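Local atomic coordinates of glucoamylase (Thermoanaerobacterium thermosaccharolyticum, PDB entry 1LF6), a protein that hydrolyses terminal alpha-1,4-linked glucose residues from the non-reducing ends of starch-type chains, probably releasing beta-D-glucose. Residues E167-L179 with L190-G202. Residues are numbered along the deposited sequence; the frame is centred on the assembly and turned at random.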
loop_
_atom_site.group_PDB
_atom_site.type_symbol
_atom_site.label_atom_id
_atom_site.label_comp_id
_atom_site.label_asym_id
_atom_site.label_seq_id
_atom_site.Cartn_x
_atom_site.Cartn_y
_atom_site.Cartn_z
ATOM N N GLU A 167 2.955 -20.256 18.350
ATOM C CA GLU A 167 3.514 -20.790 19.585
ATOM C C GLU A 167 4.122 -19.680 20.428
ATOM O O GLU A 167 5.044 -18.993 19.989
ATOM C CB GLU A 167 4.585 -21.838 19.278
ATOM C CG GLU A 167 5.032 -22.642 20.496
ATOM C CD GLU A 167 6.125 -23.641 20.169
ATOM O OE1 GLU A 167 6.020 -24.315 19.124
ATOM O OE2 GLU A 167 7.085 -23.761 20.961
ATOM N N GLY A 168 3.601 -19.506 21.638
ATOM C CA GLY A 168 4.113 -18.478 22.524
ATOM C C GLY A 168 4.709 -19.058 23.793
ATOM O O GLY A 168 4.231 -20.070 24.308
ATOM N N TYR A 169 5.758 -18.413 24.293
ATOM C CA TYR A 169 6.432 -18.844 25.510
ATOM C C TYR A 169 7.294 -17.716 26.074
ATOM O O TYR A 169 7.415 -16.652 25.464
ATOM C CB TYR A 169 7.279 -20.088 25.233
ATOM C CG TYR A 169 8.245 -19.943 24.081
ATOM C CD1 TYR A 169 9.597 -19.684 24.305
ATOM C CD2 TYR A 169 7.811 -20.079 22.764
ATOM C CE1 TYR A 169 10.494 -19.571 23.244
ATOM C CE2 TYR A 169 8.695 -19.966 21.697
ATOM C CZ TYR A 169 10.032 -19.715 21.943
ATOM O OH TYR A 169 10.904 -19.621 20.886
ATOM N N VAL A 170 7.885 -17.950 27.243
ATOM C CA VAL A 170 8.713 -16.935 27.883
ATOM C C VAL A 170 10.113 -17.454 28.200
ATOM O O VAL A 170 10.291 -18.610 28.589
ATOM C CB VAL A 170 8.058 -16.439 29.193
ATOM C CG1 VAL A 170 8.803 -15.230 29.730
ATOM C CG2 VAL A 170 6.594 -16.106 28.949
ATOM N N ILE A 171 11.107 -16.593 28.014
ATOM C CA ILE A 171 12.485 -16.953 28.306
ATOM C C ILE A 171 13.130 -15.810 29.071
ATOM O O ILE A 171 12.476 -14.824 29.414
ATOM C CB ILE A 171 13.312 -17.189 27.027
ATOM C CG1 ILE A 171 13.388 -15.895 26.213
ATOM C CG2 ILE A 171 12.704 -18.315 26.210
ATOM C CD1 ILE A 171 14.382 -15.944 25.072
ATOM N N LYS A 172 14.419 -15.957 29.337
ATOM C CA LYS A 172 15.170 -14.937 30.037
ATOM C C LYS A 172 16.539 -14.882 29.376
ATOM O O LYS A 172 17.284 -15.865 29.371
ATOM C CB LYS A 172 15.293 -15.291 31.519
ATOM C CG LYS A 172 15.620 -14.107 32.414
ATOM C CD LYS A 172 15.599 -14.505 33.882
ATOM C CE LYS A 172 15.830 -13.307 34.789
ATOM N NZ LYS A 172 15.859 -13.686 36.233
ATOM N N ALA A 173 16.848 -13.738 28.780
ATOM C CA ALA A 173 18.124 -13.546 28.110
ATOM C C ALA A 173 18.911 -12.514 28.900
ATOM O O ALA A 173 18.518 -11.349 28.977
ATOM C CB ALA A 173 17.899 -13.067 26.678
ATOM N N ASN A 174 20.019 -12.948 29.495
ATOM C CA ASN A 174 20.855 -12.057 30.292
ATOM C C ASN A 174 19.999 -11.286 31.294
ATOM O O ASN A 174 20.028 -10.057 31.341
ATOM C CB ASN A 174 21.607 -11.086 29.377
ATOM C CG ASN A 174 22.690 -11.773 28.563
ATOM O OD1 ASN A 174 22.539 -12.927 28.156
ATOM N ND2 ASN A 174 23.782 -11.061 28.310
ATOM N N ASN A 175 19.227 -12.027 32.083
ATOM C CA ASN A 175 18.361 -11.442 33.099
ATOM C C ASN A 175 17.292 -10.523 32.525
ATOM O O ASN A 175 16.801 -9.622 33.207
ATOM C CB ASN A 175 19.201 -10.676 34.123
ATOM C CG ASN A 175 20.234 -11.554 34.796
ATOM O OD1 ASN A 175 19.902 -12.593 35.373
ATOM N ND2 ASN A 175 21.496 -11.144 34.726
ATOM N N ASN A 176 16.934 -10.750 31.267
ATOM C CA ASN A 176 15.910 -9.947 30.610
ATOM C C ASN A 176 14.738 -10.847 30.227
ATOM O O ASN A 176 14.891 -11.776 29.432
ATOM C CB ASN A 176 16.490 -9.277 29.360
ATOM C CG ASN A 176 16.608 -7.771 29.506
ATOM O OD1 ASN A 176 15.605 -7.051 29.475
ATOM N ND2 ASN A 176 17.835 -7.285 29.673
ATOM N N GLU A 177 13.573 -10.580 30.808
ATOM C CA GLU A 177 12.387 -11.372 30.513
ATOM C C GLU A 177 11.780 -10.959 29.183
ATOM O O GLU A 177 11.302 -9.837 29.033
ATOM C CB GLU A 177 11.344 -11.218 31.619
ATOM C CG GLU A 177 11.637 -12.029 32.867
ATOM C CD GLU A 177 10.505 -11.970 33.873
ATOM O OE1 GLU A 177 10.500 -12.809 34.796
ATOM O OE2 GLU A 177 9.623 -11.090 33.746
ATOM N N MET A 178 11.798 -11.876 28.224
ATOM C CA MET A 178 11.257 -11.606 26.900
ATOM C C MET A 178 10.145 -12.582 26.529
ATOM O O MET A 178 10.273 -13.791 26.735
ATOM C CB MET A 178 12.370 -11.695 25.849
ATOM C CG MET A 178 13.503 -10.697 26.021
ATOM S SD MET A 178 14.811 -10.949 24.797
ATOM C CE MET A 178 16.022 -9.723 25.338
ATOM N N LEU A 179 9.051 -12.050 25.994
ATOM C CA LEU A 179 7.932 -12.878 25.555
ATOM C C LEU A 179 8.285 -13.310 24.137
ATOM O O LEU A 179 8.499 -12.471 23.260
ATOM C CB LEU A 179 6.626 -12.078 25.557
ATOM C CG LEU A 179 5.922 -11.902 26.907
ATOM C CD1 LEU A 179 6.883 -11.331 27.931
ATOM C CD2 LEU A 179 4.710 -10.992 26.740
ATOM N N LEU A 190 9.731 -10.041 22.460
ATOM C CA LEU A 190 9.201 -8.794 22.993
ATOM C C LEU A 190 9.920 -8.498 24.311
ATOM O O LEU A 190 9.943 -9.341 25.207
ATOM C CB LEU A 190 7.701 -8.934 23.251
ATOM C CG LEU A 190 6.832 -7.677 23.294
ATOM C CD1 LEU A 190 5.519 -8.015 23.969
ATOM C CD2 LEU A 190 7.524 -6.571 24.048
ATOM N N SER A 191 10.499 -7.307 24.428
ATOM C CA SER A 191 11.218 -6.931 25.642
ATOM C C SER A 191 10.888 -5.525 26.124
ATOM O O SER A 191 10.294 -4.723 25.400
ATOM C CB SER A 191 12.728 -7.049 25.416
ATOM O OG SER A 191 13.167 -6.143 24.418
ATOM N N SER A 192 11.286 -5.236 27.361
ATOM C CA SER A 192 11.057 -3.932 27.976
ATOM C C SER A 192 12.354 -3.467 28.632
ATOM O O SER A 192 13.050 -4.263 29.262
ATOM C CB SER A 192 9.952 -4.040 29.029
ATOM O OG SER A 192 9.692 -2.785 29.630
ATOM N N ASN A 193 12.682 -2.187 28.484
ATOM C CA ASN A 193 13.905 -1.658 29.075
ATOM C C ASN A 193 13.811 -1.689 30.602
ATOM O O ASN A 193 14.828 -1.719 31.297
ATOM C CB ASN A 193 14.167 -0.229 28.581
ATOM C CG ASN A 193 13.181 0.778 29.137
ATOM O OD1 ASN A 193 11.973 0.551 29.138
ATOM N ND2 ASN A 193 13.696 1.909 29.606
ATOM N N ILE A 194 12.584 -1.694 31.115
ATOM C CA ILE A 194 12.356 -1.738 32.553
ATOM C C ILE A 194 11.745 -3.076 32.952
ATOM O O ILE A 194 11.327 -3.259 34.095
ATOM C CB ILE A 194 11.401 -0.625 33.014
ATOM C CG1 ILE A 194 10.061 -0.755 32.289
ATOM C CG2 ILE A 194 12.030 0.728 32.769
ATOM C CD1 ILE A 194 8.971 0.136 32.855
ATOM N N GLY A 195 11.690 -4.004 32.004
ATOM C CA GLY A 195 11.128 -5.314 32.283
ATOM C C GLY A 195 9.617 -5.294 32.429
ATOM O O GLY A 195 8.970 -4.293 32.109
ATOM N N TRP A 196 9.050 -6.395 32.920
ATOM C CA TRP A 196 7.604 -6.498 33.097
ATOM C C TRP A 196 7.228 -6.696 34.559
ATOM O O TRP A 196 7.974 -7.305 35.326
ATOM C CB TRP A 196 7.049 -7.675 32.288
ATOM C CG TRP A 196 7.611 -7.786 30.908
ATOM C CD1 TRP A 196 8.554 -8.674 30.473
ATOM C CD2 TRP A 196 7.278 -6.972 29.780
ATOM N NE1 TRP A 196 8.827 -8.466 29.144
ATOM C CE2 TRP A 196 8.058 -7.426 28.692
ATOM C CE3 TRP A 196 6.396 -5.902 29.581
ATOM C CZ2 TRP A 196 7.981 -6.845 27.422
ATOM C CZ3 TRP A 196 6.321 -5.325 28.317
ATOM C CH2 TRP A 196 7.111 -5.800 27.254
ATOM N N LYS A 197 6.064 -6.181 34.936
ATOM C CA LYS A 197 5.572 -6.325 36.296
ATOM C C LYS A 197 4.860 -7.671 36.367
ATOM O O LYS A 197 4.500 -8.149 37.441
ATOM C CB LYS A 197 4.589 -5.201 36.626
ATOM C CG LYS A 197 4.055 -5.248 38.048
ATOM C CD LYS A 197 3.170 -4.050 38.357
ATOM C CE LYS A 197 2.720 -4.066 39.812
ATOM N NZ LYS A 197 1.916 -2.861 40.158
ATOM N N GLY A 198 4.666 -8.273 35.197
ATOM C CA GLY A 198 3.997 -9.559 35.103
ATOM C C GLY A 198 3.689 -9.874 33.649
ATOM O O GLY A 198 3.562 -8.961 32.831
ATOM N N TYR A 199 3.572 -11.158 33.322
ATOM C CA TYR A 199 3.285 -11.571 31.953
ATOM C C TYR A 199 2.298 -12.730 31.890
ATOM O O TYR A 199 2.041 -13.397 32.894
ATOM C CB TYR A 199 4.585 -11.965 31.249
ATOM C CG TYR A 199 5.377 -13.032 31.979
ATOM C CD1 TYR A 199 4.928 -14.353 32.032
ATOM C CD2 TYR A 199 6.561 -12.713 32.641
ATOM C CE1 TYR A 199 5.640 -15.330 32.727
ATOM C CE2 TYR A 199 7.281 -13.679 33.339
ATOM C CZ TYR A 199 6.817 -14.985 33.381
ATOM O OH TYR A 199 7.527 -15.941 34.079
ATOM N N SER A 200 1.751 -12.964 30.700
ATOM C CA SER A 200 0.799 -14.049 30.486
ATOM C C SER A 200 0.510 -14.246 29.003
ATOM O O SER A 200 0.204 -13.295 28.280
ATOM C CB SER A 200 -0.512 -13.768 31.225
ATOM O OG SER A 200 -1.414 -14.850 31.080
ATOM N N ILE A 201 0.612 -15.491 28.556
ATOM C CA ILE A 201 0.348 -15.835 27.167
ATOM C C ILE A 201 -0.932 -16.662 27.144
ATOM O O ILE A 201 -0.928 -17.841 27.510
ATOM C CB ILE A 201 1.510 -16.654 26.581
ATOM C CG1 ILE A 201 2.818 -15.877 26.763
ATOM C CG2 ILE A 201 1.259 -16.940 25.104
ATOM C CD1 ILE A 201 4.058 -16.656 26.405
ATOM N N GLY A 202 -2.031 -16.036 26.730
ATOM C CA GLY A 202 -3.304 -16.733 26.695
ATOM C C GLY A 202 -3.921 -16.867 25.314
ATOM O O GLY A 202 -3.390 -16.357 24.331
HETATM O O HOH W 1 10.805 -8.531 33.764
#
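Leu179 and Leu190 form an antiparallel hydrogen-bonded pair in the hairpin of strands 176-183 and 186-192, part of one sheet of the N-terminal beta-sandwich. The chain then leaves through a type I turn, Ser192 to Gly195, and crosses to strand 198-203, an outermost strand of the second sheet, so the contact joins the two layers beside that outer strand. Leu190 N donates to Leu179 O (2.8 Å), and the two leucine side chains lie side by side, pointing the same way into the interior. Leu179 CD1 fills the notch between Trp196 NE1, which it meets obliquely, and Tyr199 CB. From the second sheet, Tyr199 and Ile201 rise as two bumps with Val170 between them. Val170 CG1, anti to the backbone N (chi1 -171°), sits over the centre of the Tyr199 ring in a CH-pi contact, while CG2 packs against Ile201 CD1 at 3.6 Å. Ile201 CD1 presses on the backbone between Gly168 and Tyr169, while CG2 faces Gly168 CA, where a beta carbon would collide with it. The Glu177 carboxylate meets the edge of the Tyr199 ring, the two planes 71° apart, and a water links OE2 to Trp196 N. Trp196 plugs the bend beside the turn, Ser192 CB lying over one face of its indole, toward the rim, and Ala234 and Ile236 of strand 230-236 packing against it. Replacing Trp196 by alanine would probably leave Glu177 O without its indole donor and Leu179 CD1 without one wall of its notch. That indole bond, Trp196 NE1 to Glu177 O, is short at 2.8 Å but bent, 132° at the hydrogen, with NE1 above the carbonyl plane.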